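Local coordinates for putative cell adhesion protein (Bacteroides fragilis, PDB 4H40) that is a fimbrillin-like protein that probably serves as a building block or tip component of pili used in bacterial adhesion, at residues 303-307 / 308-312. Numbering follows the deposited sequence.
Sequences VKISN and GVTVL
Lys304 and Val311 face each other at the hydrogen-bonded pair of a beta hairpin with a four-residue connection, 306-309, a local example of two consecutive strands turned back on each other. Lys304 N donates a hydrogen bond to Val311 O at 2.8 Å, and Val311 N returns one of the same length to Lys304 O, both nearly straight. Two residues nearer the bend, Ser306 N reaches Val309 O at 3.0 Å and closes the turn.

Side chains alternate between the two faces. On one, the CB of Lys304 lies 4.0 Å from CG2 of Val311, while the lysine chain runs on, extended, away; from the connection, Ser306 OG approaches the same methyl. On the other face, Ile305 and Thr310 lie alongside each other. The isoleucine holds CG1 beside the backbone N (chi1 -44°). Its CD1 comes to 3.5 Å from Thr310 CG2. Val303 CG2 touches Leu312 CD1 at 3.5 Å. At the bend, Gly308 N bonds to Asn307 OD1 at 3.2 Å, approaching from above the carbonyl plane.

Thr310 OG1 is hydrogen-bonded to Tyr282 OH, and Val303 and Leu312 pack on strands 266-275 and 278-287; this face turns toward their four-stranded antiparallel sheet, consistent with a beta sandwich of the transthyretin-clan fimbrillin-like family. The hairpin joins strands 296-305 and 310-321; Val311 and Leu312 pair antiparallel with a strand of the second subunit, so the sheet continues across the interface.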
loop_
_atom_site.group_PDB
_atom_site.type_symbol
_atom_site.label_atom_id
_atom_site.label_comp_id
_atom_site.label_asym_id
_atom_site.label_seq_id
_atom_site.Cartn_x
_atom_site.Cartn_y
_atom_site.Cartn_z
ATOM N N VAL B 303 4.782 15.837 -0.849
ATOM C CA VAL B 303 6.107 16.241 -0.369
ATOM C C VAL B 303 5.895 17.203 0.809
ATOM O O VAL B 303 5.236 18.227 0.651
ATOM C CB VAL B 303 6.995 16.849 -1.484
ATOM C CG1 VAL B 303 8.394 17.152 -0.961
ATOM C CG2 VAL B 303 7.088 15.907 -2.662
ATOM N N LYS B 304 6.402 16.840 1.992
ATOM C CA LYS B 304 6.261 17.613 3.233
ATOM C C LYS B 304 7.603 17.985 3.818
ATOM O O LYS B 304 8.566 17.258 3.603
ATOM C CB LYS B 304 5.520 16.757 4.290
ATOM C CG LYS B 304 4.006 16.761 4.184
ATOM C CD LYS B 304 3.367 15.753 5.127
ATOM C CE LYS B 304 1.908 15.536 4.792
ATOM N NZ LYS B 304 1.328 14.349 5.479
ATOM N N ILE B 305 7.655 19.066 4.618
ATOM C CA ILE B 305 8.813 19.453 5.439
ATOM C C ILE B 305 8.405 19.187 6.899
ATOM O O ILE B 305 7.476 19.845 7.388
ATOM C CB ILE B 305 9.327 20.910 5.239
ATOM C CG1 ILE B 305 9.409 21.358 3.751
ATOM C CG2 ILE B 305 10.625 21.158 6.022
ATOM C CD1 ILE B 305 10.440 20.715 2.857
ATOM N N SER B 306 9.049 18.199 7.571
ATOM C CA SER B 306 8.746 17.848 8.965
ATOM C C SER B 306 9.415 18.809 9.955
ATOM O O SER B 306 8.756 19.314 10.880
ATOM C CB SER B 306 9.132 16.410 9.268
ATOM O OG SER B 306 8.086 15.550 8.848
ATOM N N ASN B 307 10.705 19.076 9.742
ATOM C CA ASN B 307 11.488 20.027 10.531
ATOM C C ASN B 307 12.289 20.852 9.534
ATOM O O ASN B 307 11.890 21.971 9.182
ATOM C CB ASN B 307 12.369 19.334 11.599
ATOM C CG ASN B 307 12.750 17.900 11.329
ATOM O OD1 ASN B 307 13.815 17.625 10.765
ATOM N ND2 ASN B 307 11.888 16.966 11.722
ATOM N N GLY B 308 13.361 20.244 9.039
ATOM C CA GLY B 308 14.226 20.772 7.994
ATOM C C GLY B 308 14.291 19.711 6.919
ATOM O O GLY B 308 14.594 19.989 5.751
ATOM N N VAL B 309 13.948 18.476 7.341
ATOM C CA VAL B 309 13.907 17.247 6.558
ATOM C C VAL B 309 12.659 17.219 5.633
ATOM O O VAL B 309 11.540 17.538 6.047
ATOM C CB VAL B 309 13.969 16.022 7.515
ATOM C CG1 VAL B 309 12.798 15.992 8.490
ATOM C CG2 VAL B 309 14.083 14.706 6.758
ATOM N N THR B 310 12.880 16.838 4.377
ATOM C CA THR B 310 11.816 16.706 3.388
ATOM C C THR B 310 11.412 15.218 3.311
ATOM O O THR B 310 12.283 14.355 3.217
ATOM C CB THR B 310 12.241 17.285 2.018
ATOM O OG1 THR B 310 13.021 16.323 1.316
ATOM C CG2 THR B 310 13.045 18.562 2.133
ATOM N N VAL B 311 10.106 14.927 3.359
ATOM C CA VAL B 311 9.589 13.558 3.237
ATOM C C VAL B 311 8.520 13.453 2.142
ATOM O O VAL B 311 7.847 14.431 1.816
ATOM C CB VAL B 311 9.053 12.931 4.552
ATOM C CG1 VAL B 311 10.192 12.510 5.443
ATOM C CG2 VAL B 311 8.086 13.840 5.296
ATOM N N LEU B 312 8.417 12.267 1.561
ATOM C CA LEU B 312 7.388 11.919 0.632
ATOM C C LEU B 312 6.485 10.925 1.324
ATOM O O LEU B 312 6.965 9.926 1.858
ATOM C CB LEU B 312 7.945 11.357 -0.678
ATOM C CG LEU B 312 6.893 11.201 -1.763
ATOM C CD1 LEU B 312 6.711 12.466 -2.531
ATOM C CD2 LEU B 312 7.195 10.073 -2.675
#